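Local coordinates for sulfur oxidation protein soxB (Thermus thermophilus, PDB 2WDD) that probably hydrolyses the sulfur-sulfur bond of cysteine S-thiosulfonate groups in the sulfur oxidation pathway, using a pair of manganese ions, at residues G130-T135 and S162-T167; D158-H163 and G182-Y187. All coordinates share one frame; numbering follows the deposited sequence.

Contact 1. Residues G130-T135 and S162-T167. With MN (manganese (II) ion), chain H; MN (manganese (II) ion), chain G.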
ATOM      1  N   GLY A 130       5.183  -5.948  -7.655  1.00  9.45           N
ATOM      2  CA  GLY A 130       5.554  -4.557  -7.478  1.00  9.38           C
ATOM      3  C   GLY A 130       6.167  -4.146  -6.147  1.00 12.51           C
ATOM      4  O   GLY A 130       6.440  -2.961  -5.958  1.00 12.00           O
ATOM      5  N   GLY A 131       6.426  -5.092  -5.248  1.00 10.35           N
ATOM      6  CA  GLY A 131       7.072  -4.753  -3.984  1.00  9.91           C
ATOM      7  C   GLY A 131       6.103  -4.504  -2.837  1.00 11.75           C
ATOM      8  O   GLY A 131       4.887  -4.541  -3.017  1.00 10.43           O
ATOM      9  N   ASP A 132       6.651  -4.236  -1.653  1.00  9.17           N
ATOM     10  CA  ASP A 132       5.864  -4.152  -0.413  1.00  8.42           C
ATOM     11  C   ASP A 132       5.192  -5.499  -0.257  1.00 11.66           C
ATOM     12  O   ASP A 132       3.993  -5.598   0.002  1.00 12.12           O
ATOM     13  CB  ASP A 132       4.829  -3.029  -0.438  1.00 10.01           C
ATOM     14  CG  ASP A 132       5.417  -1.698  -0.024  1.00 10.01           C
ATOM     15  OD1 ASP A 132       6.627  -1.651   0.278  1.00 10.66           O
ATOM     16  OD2 ASP A 132       4.677  -0.700   0.007  1.00  9.51           O
ATOM     17  N   THR A 133       5.983  -6.548  -0.453  1.00  9.74           N
ATOM     18  CA  THR A 133       5.483  -7.903  -0.410  1.00  9.35           C
ATOM     19  C   THR A 133       5.851  -8.624   0.883  1.00 10.88           C
ATOM     20  O   THR A 133       5.033  -9.332   1.460  1.00  9.70           O
ATOM     21  CB  THR A 133       6.066  -8.704  -1.596  1.00 14.62           C
ATOM     22  OG1 THR A 133       5.863  -7.971  -2.809  1.00 17.92           O
ATOM     23  CG2 THR A 133       5.425 -10.091  -1.698  1.00 13.34           C
ATOM     24  N   TRP A 134       7.115  -8.503   1.268  1.00 10.94           N
ATOM     25  CA  TRP A 134       7.677  -9.308   2.347  1.00 10.63           C
ATOM     26  C   TRP A 134       7.292  -9.003   3.772  1.00 13.48           C
ATOM     27  O   TRP A 134       7.574  -9.806   4.674  1.00 13.02           O
ATOM     28  CB  TRP A 134       9.206  -9.255   2.291  1.00  9.68           C
ATOM     29  CG  TRP A 134       9.829  -9.804   1.040  1.00 10.72           C
ATOM     30  CD1 TRP A 134       9.223 -10.539   0.049  1.00 13.27           C
ATOM     31  CD2 TRP A 134      11.216  -9.749   0.709  1.00 10.77           C
ATOM     32  NE1 TRP A 134      10.152 -10.906  -0.900  1.00 12.94           N
ATOM     33  CE2 TRP A 134      11.384 -10.436  -0.516  1.00 13.96           C
ATOM     34  CE3 TRP A 134      12.325  -9.135   1.296  1.00 11.93           C
ATOM     35  CZ2 TRP A 134      12.619 -10.514  -1.160  1.00 13.39           C
ATOM     36  CZ3 TRP A 134      13.556  -9.231   0.668  1.00 13.44           C
ATOM     37  CH2 TRP A 134      13.691  -9.922  -0.548  1.00 14.08           C
ATOM     38  N   THR A 135       6.739  -7.814   3.985  1.00  9.20           N
ATOM     39  CA  THR A 135       6.514  -7.305   5.323  1.00  8.68           C
ATOM     40  C   THR A 135       5.069  -7.083   5.710  1.00 11.92           C
ATOM     41  O   THR A 135       4.156  -7.188   4.880  1.00 12.13           O
ATOM     42  CB  THR A 135       7.286  -5.970   5.459  1.00 11.63           C
ATOM     43  OG1 THR A 135       6.909  -5.095   4.380  1.00 10.61           O
ATOM     44  CG2 THR A 135       8.793  -6.216   5.374  1.00 12.04           C
ATOM     45  N   SER A 162      11.115  -3.002  -4.754  1.00  9.31           N
ATOM     46  CA  SER A 162      11.001  -2.906  -3.304  1.00  8.74           C
ATOM     47  C   SER A 162      10.678  -1.559  -2.681  1.00 10.76           C
ATOM     48  O   SER A 162      10.809  -0.511  -3.294  1.00  9.79           O
ATOM     49  CB  SER A 162      12.333  -3.366  -2.707  1.00 10.97           C
ATOM     50  OG  SER A 162      13.327  -2.366  -2.918  1.00 10.93           O
ATOM     51  N   HIS A 163      10.299  -1.641  -1.408  1.00  8.76           N
ATOM     52  CA  HIS A 163      10.078  -0.494  -0.548  1.00  7.76           C
ATOM     53  C   HIS A 163      10.164  -0.951   0.913  1.00 10.21           C
ATOM     54  O   HIS A 163      11.250  -0.899   1.517  1.00  9.94           O
ATOM     55  CB  HIS A 163       8.775   0.244  -0.834  1.00  7.85           C
ATOM     56  CG  HIS A 163       8.433   1.270   0.206  1.00  9.25           C
ATOM     57  ND1 HIS A 163       7.169   1.801   0.339  1.00 10.14           N
ATOM     58  CD2 HIS A 163       9.178   1.821   1.197  1.00  9.24           C
ATOM     59  CE1 HIS A 163       7.150   2.646   1.356  1.00  9.58           C
ATOM     60  NE2 HIS A 163       8.356   2.671   1.900  1.00  9.58           N
ATOM     61  N   TRP A 164       9.054  -1.454   1.467  1.00  8.92           N
ATOM     62  CA  TRP A 164       9.047  -1.881   2.876  1.00  8.84           C
ATOM     63  C   TRP A 164       9.961  -3.053   3.179  1.00 11.43           C
ATOM     64  O   TRP A 164      10.280  -3.307   4.333  1.00 10.83           O
ATOM     65  CB  TRP A 164       7.626  -2.167   3.380  1.00  8.18           C
ATOM     66  CG  TRP A 164       6.889  -0.919   3.777  1.00  8.36           C
ATOM     67  CD1 TRP A 164       6.175  -0.085   2.960  1.00 10.87           C
ATOM     68  CD2 TRP A 164       6.739  -0.409   5.099  1.00  8.00           C
ATOM     69  NE1 TRP A 164       5.629   0.947   3.691  1.00  9.87           N
ATOM     70  CE2 TRP A 164       5.962   0.765   5.012  1.00 10.90           C
ATOM     71  CE3 TRP A 164       7.224  -0.810   6.350  1.00  9.38           C
ATOM     72  CZ2 TRP A 164       5.671   1.552   6.129  1.00 10.69           C
ATOM     73  CZ3 TRP A 164       6.918  -0.029   7.457  1.00 10.69           C
ATOM     74  CH2 TRP A 164       6.155   1.135   7.335  1.00 11.08           C
ATOM     75  N   GLU A 165      10.388  -3.761   2.139  1.00  8.79           N
ATOM     76  CA  GLU A 165      11.316  -4.873   2.294  1.00  9.03           C
ATOM     77  C   GLU A 165      12.515  -4.429   3.130  1.00 11.17           C
ATOM     78  O   GLU A 165      13.030  -5.184   3.968  1.00 10.04           O
ATOM     79  CB  GLU A 165      11.841  -5.254   0.905  1.00 10.15           C
ATOM     80  CG  GLU A 165      10.936  -6.205   0.123  1.00 12.17           C
ATOM     81  CD  GLU A 165       9.597  -5.608  -0.311  1.00 11.02           C
ATOM     82  OE1 GLU A 165       9.522  -4.384  -0.570  1.00 10.90           O
ATOM     83  OE2 GLU A 165       8.651  -6.413  -0.467  1.00 12.41           O
ATOM     84  N   TRP A 166      12.964  -3.205   2.889  1.00  9.72           N
ATOM     85  CA  TRP A 166      14.140  -2.700   3.582  1.00 10.11           C
ATOM     86  C   TRP A 166      13.998  -2.517   5.082  1.00 12.07           C
ATOM     87  O   TRP A 166      15.001  -2.291   5.759  1.00 11.48           O
ATOM     88  CB  TRP A 166      14.654  -1.435   2.914  1.00 10.17           C
ATOM     89  CG  TRP A 166      15.094  -1.731   1.510  1.00 11.11           C
ATOM     90  CD1 TRP A 166      14.351  -1.583   0.376  1.00 13.76           C
ATOM     91  CD2 TRP A 166      16.311  -2.377   1.113  1.00 10.86           C
ATOM     92  NE1 TRP A 166      15.039  -2.075  -0.712  1.00 12.87           N
ATOM     93  CE2 TRP A 166      16.248  -2.563  -0.286  1.00 13.66           C
ATOM     94  CE3 TRP A 166      17.455  -2.803   1.799  1.00 12.20           C
ATOM     95  CZ2 TRP A 166      17.297  -3.125  -1.018  1.00 13.02           C
ATOM     96  CZ3 TRP A 166      18.481  -3.391   1.074  1.00 13.63           C
ATOM     97  CH2 TRP A 166      18.400  -3.535  -0.321  1.00 13.89           C
ATOM     98  N   THR A 167      12.772  -2.598   5.605  1.00  9.85           N
ATOM     99  CA  THR A 167      12.581  -2.454   7.049  1.00  8.97           C
ATOM    100  C   THR A 167      12.995  -3.729   7.772  1.00 12.82           C
ATOM    101  O   THR A 167      12.952  -3.795   9.001  1.00 12.14           O
ATOM    102  CB  THR A 167      11.162  -1.988   7.433  1.00 11.11           C
ATOM    103  OG1 THR A 167      10.201  -2.976   7.063  1.00 10.41           O
ATOM    104  CG2 THR A 167      10.835  -0.656   6.766  1.00 12.29           C
TER
HETATM  105 MN    MN H1581       5.238   1.361  -0.699  0.90  7.88          MN
HETATM  106 MN    MN G1580       2.480  -0.539   0.020  0.90  8.37          MN
HETATM  107  O   HOH W   1       3.160   1.399  -0.313  0.75  7.96           O
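One face of the Trp134 ring is covered by Glu165, whose CG stands over the six-membered part near the rim, 3.4 Å from Trp134 CE3; the carboxylate plane is turned 73° from the indole. Val148 and Val149 of helix 146-155 and Leu176 of helix 170-179 also touch this side chain, and its NE1 pairs with Gln152. At the edge of the Trp164 ring, close to its plane, sits Asp132 OD1, 3.1 Å from Trp164 CD1. That same CD1 rests above one face of the His163 imidazole, offset toward its rim.

Glu165 is buried, and its chain bends at chi2 (68°) on the way to the backbone N-H groups of 132-134. There OE2 takes two N-H groups: Thr133 N at 2.7 Å from Glu165 OE2 on the syn side, and Trp134 N on the anti side, further out of the carboxylate plane. OE1 accepts from Asp132 N through its syn lone pair and from His163 N of its own segment. Four donors thus grip one carboxylate, fix its rotation and probably stabilise its negative charge.

The two loops each follow a parallel strand of the sheet and carry metal ligands at its C-terminal edge, as in the metallophosphoesterase domain of the 5'-nucleotidase family. Asp132 OD2 bridges the two manganese ions, at 2.2 Å from each, and a water bridges the same two ions, while His163 ND1 binds one of them. Asp36, His38 and His288 complete the protein ligands of one ion, His263 and His286 those of the other. The second carboxylate oxygen is held too: Trp164 N points at Asp132 OD1 from 2.7 Å in a nearly straight bond (168°). Beyond it Thr135 OG1 abuts Trp164 CB at 3.2 Å.

Contact 2. Residues D158-H163 and G182-Y187. With MN (manganese (II) ion), chain H.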
ATOM      1  N   ASP A 158       8.732 -13.787 -11.402  1.00 12.27           N
ATOM      2  CA  ASP A 158       9.885 -13.513 -12.258  1.00 12.13           C
ATOM      3  C   ASP A 158      10.713 -12.313 -11.820  1.00 14.44           C
ATOM      4  O   ASP A 158      11.942 -12.331 -11.912  1.00 14.32           O
ATOM      5  CB  ASP A 158       9.437 -13.315 -13.695  1.00 13.21           C
ATOM      6  CG  ASP A 158       8.874 -14.574 -14.295  1.00 18.21           C
ATOM      7  OD1 ASP A 158       9.614 -15.580 -14.377  1.00 21.14           O
ATOM      8  OD2 ASP A 158       7.674 -14.591 -14.612  1.00 16.54           O
ATOM      9  N   HIS A 159      10.042 -11.252 -11.388  1.00 11.10           N
ATOM     10  CA  HIS A 159      10.737 -10.051 -10.940  1.00 10.50           C
ATOM     11  C   HIS A 159       9.991  -9.400  -9.795  1.00 13.24           C
ATOM     12  O   HIS A 159       8.777  -9.556  -9.664  1.00 12.10           O
ATOM     13  CB  HIS A 159      10.806  -9.006 -12.054  1.00 10.94           C
ATOM     14  CG  HIS A 159      11.623  -9.425 -13.235  1.00 13.76           C
ATOM     15  ND1 HIS A 159      12.972  -9.702 -13.142  1.00 15.45           N
ATOM     16  CD2 HIS A 159      11.296  -9.562 -14.542  1.00 16.11           C
ATOM     17  CE1 HIS A 159      13.434 -10.019 -14.341  1.00 15.57           C
ATOM     18  NE2 HIS A 159      12.441  -9.932 -15.208  1.00 15.71           N
ATOM     19  N   MET A 160      10.723  -8.627  -8.995  1.00 10.74           N
ATOM     20  CA  MET A 160      10.108  -7.806  -7.965  1.00 10.09           C
ATOM     21  C   MET A 160      10.965  -6.566  -7.778  1.00 11.07           C
ATOM     22  O   MET A 160      12.146  -6.529  -8.179  1.00 10.34           O
ATOM     23  CB  MET A 160       9.944  -8.543  -6.635  1.00 12.17           C
ATOM     24  CG  MET A 160      11.145  -8.449  -5.705  1.00 14.01           C
ATOM     25  SD  MET A 160      10.838  -9.291  -4.083  1.00 15.60           S
ATOM     26  CE  MET A 160       9.932  -7.992  -3.186  1.00 13.06           C
ATOM     27  N   VAL A 161      10.339  -5.525  -7.232  1.00  8.66           N
ATOM     28  CA  VAL A 161      11.020  -4.309  -6.831  1.00  7.60           C
ATOM     29  C   VAL A 161      10.743  -4.141  -5.330  1.00 10.64           C
ATOM     30  O   VAL A 161      10.198  -5.061  -4.697  1.00 10.27           O
ATOM     31  CB  VAL A 161      10.665  -3.082  -7.681  1.00 11.23           C
ATOM     32  CG1 VAL A 161      11.125  -3.308  -9.128  1.00 11.35           C
ATOM     33  CG2 VAL A 161       9.175  -2.765  -7.628  1.00 11.41           C
ATOM     34  N   SER A 162      11.115  -3.002  -4.754  1.00  9.31           N
ATOM     35  CA  SER A 162      11.001  -2.906  -3.304  1.00  8.74           C
ATOM     36  C   SER A 162      10.678  -1.559  -2.681  1.00 10.76           C
ATOM     37  O   SER A 162      10.809  -0.511  -3.294  1.00  9.79           O
ATOM     38  CB  SER A 162      12.333  -3.366  -2.707  1.00 10.97           C
ATOM     39  OG  SER A 162      13.327  -2.366  -2.918  1.00 10.93           O
ATOM     40  N   HIS A 163      10.299  -1.641  -1.408  1.00  8.76           N
ATOM     41  CA  HIS A 163      10.078  -0.494  -0.548  1.00  7.76           C
ATOM     42  C   HIS A 163      10.164  -0.951   0.913  1.00 10.21           C
ATOM     43  O   HIS A 163      11.250  -0.899   1.517  1.00  9.94           O
ATOM     44  CB  HIS A 163       8.775   0.244  -0.834  1.00  7.85           C
ATOM     45  CG  HIS A 163       8.433   1.270   0.206  1.00  9.25           C
ATOM     46  ND1 HIS A 163       7.169   1.801   0.339  1.00 10.14           N
ATOM     47  CD2 HIS A 163       9.178   1.821   1.197  1.00  9.24           C
ATOM     48  CE1 HIS A 163       7.150   2.646   1.356  1.00  9.58           C
ATOM     49  NE2 HIS A 163       8.356   2.671   1.900  1.00  9.58           N
ATOM     50  N   GLY A 182      13.290 -15.445  -8.169  1.00 16.27           N
ATOM     51  CA  GLY A 182      13.062 -14.486  -9.226  1.00 15.37           C
ATOM     52  C   GLY A 182      14.279 -13.590  -9.311  1.00 16.12           C
ATOM     53  O   GLY A 182      15.269 -13.796  -8.588  1.00 16.32           O
ATOM     54  N   GLU A 183      14.220 -12.599 -10.194  1.00 12.68           N
ATOM     55  CA  GLU A 183      15.304 -11.647 -10.359  1.00 11.92           C
ATOM     56  C   GLU A 183      14.892 -10.264  -9.863  1.00 15.15           C
ATOM     57  O   GLU A 183      14.006  -9.630 -10.430  1.00 13.63           O
ATOM     58  CB  GLU A 183      15.779 -11.561 -11.815  1.00 13.49           C
ATOM     59  CG  GLU A 183      16.885 -10.536 -11.963  1.00 22.00           C
ATOM     60  CD  GLU A 183      17.456 -10.452 -13.355  1.00 31.69           C
ATOM     61  OE1 GLU A 183      18.536  -9.853 -13.491  1.00 23.61           O
ATOM     62  OE2 GLU A 183      16.824 -10.956 -14.302  1.00 22.28           O
ATOM     63  N   PHE A 184      15.560  -9.799  -8.812  1.00 12.34           N
ATOM     64  CA  PHE A 184      15.285  -8.487  -8.233  1.00 11.88           C
ATOM     65  C   PHE A 184      15.857  -7.398  -9.139  1.00 15.29           C
ATOM     66  O   PHE A 184      17.007  -7.488  -9.570  1.00 15.83           O
ATOM     67  CB  PHE A 184      15.928  -8.391  -6.836  1.00 13.09           C
ATOM     68  CG  PHE A 184      15.582  -7.128  -6.091  1.00 13.33           C
ATOM     69  CD1 PHE A 184      14.474  -7.085  -5.266  1.00 16.11           C
ATOM     70  CD2 PHE A 184      16.347  -5.982  -6.234  1.00 15.29           C
ATOM     71  CE1 PHE A 184      14.122  -5.925  -4.599  1.00 16.99           C
ATOM     72  CE2 PHE A 184      16.006  -4.812  -5.572  1.00 18.52           C
ATOM     73  CZ  PHE A 184      14.888  -4.785  -4.751  1.00 16.77           C
ATOM     74  N   LEU A 185      15.050  -6.383  -9.437  1.00 11.24           N
ATOM     75  CA  LEU A 185      15.481  -5.282 -10.295  1.00 11.04           C
ATOM     76  C   LEU A 185      15.363  -3.945  -9.574  1.00 14.53           C
ATOM     77  O   LEU A 185      14.424  -3.735  -8.807  1.00 13.72           O
ATOM     78  CB  LEU A 185      14.599  -5.212 -11.553  1.00 11.31           C
ATOM     79  CG  LEU A 185      14.545  -6.438 -12.455  1.00 14.87           C
ATOM     80  CD1 LEU A 185      13.517  -6.234 -13.566  1.00 14.72           C
ATOM     81  CD2 LEU A 185      15.930  -6.722 -13.044  1.00 16.18           C
ATOM     82  N   SER A 186      16.276  -3.028  -9.876  1.00 11.47           N
ATOM     83  CA  SER A 186      16.213  -1.658  -9.374  1.00 11.17           C
ATOM     84  C   SER A 186      17.315  -0.829 -10.004  1.00 14.69           C
ATOM     85  O   SER A 186      18.497  -1.119  -9.814  1.00 15.88           O
ATOM     86  CB  SER A 186      16.308  -1.599  -7.846  1.00 14.03           C
ATOM     87  OG  SER A 186      15.048  -1.872  -7.237  1.00 15.70           O
ATOM     88  N   TYR A 187      16.939   0.191 -10.767  1.00 12.49           N
ATOM     89  CA  TYR A 187      17.933   1.057 -11.394  1.00 12.70           C
ATOM     90  C   TYR A 187      18.480   2.046 -10.365  1.00 15.35           C
ATOM     91  O   TYR A 187      19.584   2.581 -10.521  1.00 16.27           O
ATOM     92  CB  TYR A 187      17.304   1.847 -12.561  1.00 13.38           C
ATOM     93  CG  TYR A 187      16.615   3.125 -12.114  1.00 14.09           C
ATOM     94  CD1 TYR A 187      17.307   4.335 -12.061  1.00 16.14           C
ATOM     95  CD2 TYR A 187      15.311   3.100 -11.636  1.00 14.73           C
ATOM     96  CE1 TYR A 187      16.700   5.495 -11.604  1.00 17.31           C
ATOM     97  CE2 TYR A 187      14.702   4.251 -11.150  1.00 15.34           C
ATOM     98  CZ  TYR A 187      15.392   5.445 -11.144  1.00 20.76           C
ATOM     99  OH  TYR A 187      14.790   6.583 -10.659  1.00 19.21           O
TER
HETATM  100 MN    MN H1581       5.238   1.361  -0.699  0.90  7.88          MN
HETATM  101  O   HOH W   1       3.160   1.399  -0.313  0.75  7.96           O
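With CG anti to its carbonyl carbon (chi1 -65°) and chi2 at -62°, the His159 ring turns its ND1 edge toward the backbone of Glu183, while Phe184 CG, anti to the backbone N (chi1 -174°), is set so that the ring can reach Met160 with CD1 and Ser162 with CZ. These are neighbouring parallel strands of a beta-alpha-beta unit, 159-160 and 183-184, with helix 170-179 in the crossover; strand 183-184 lies at the edge of the sheet. Their pairing is loose, and a side chain takes part in it: His159 ND1 donates to Glu183 O at 2.9 Å, the acceptor lying in the ring plane. Leu185 CD1 covers one face of this imidazole, a CH-pi contact 3.7 Å from the ring centroid. NE2 is bonded to His205, so both ring nitrogens are engaged. An alanine at His159 would probably leave Glu183 O without the imidazole N-H and His205 without its mate, and open a gap beneath Leu185 CD1.

Backbone bonds flank this side-chain link, Glu183 N to Asp158 O and Leu185 N to Met160 O. Met160 N, by contrast, is buried without a partner. Glu183 runs alongside His159, and its carboxylate makes a salt bridge with Arg203. On the face opposite His159 and Glu183, Met160 CG packs 3.6 Å from Phe184 CD1. Farther along, the Ser162 hydroxyl, hydrogen-bonded to Ser218 OG, meets the Phe184 ring edge, CZ lying 3.4 Å from Ser162 OG.

From the N terminus, the chain leaves strand 124-129 into 130-135, passes helices 138-143 and 146-155, and returns through strand 159-160 to 162-167, where contact 1 closes the first loop. Contact 2 closes a second, carried by helix 170-179, when 182-187 comes back beside 158-163. The loops follow one another, neither nesting nor crossing, and meet at the shared Ser162 and His163. Contact 1 joins two loops that carry manganese ligands; contact 2 fastens the edge strand to the strand leading into the second of them. The two also touch directly: Met160 CE packs 3.4 Å from Glu165 OE2, and Val161 CG2 lies against Gly130 O.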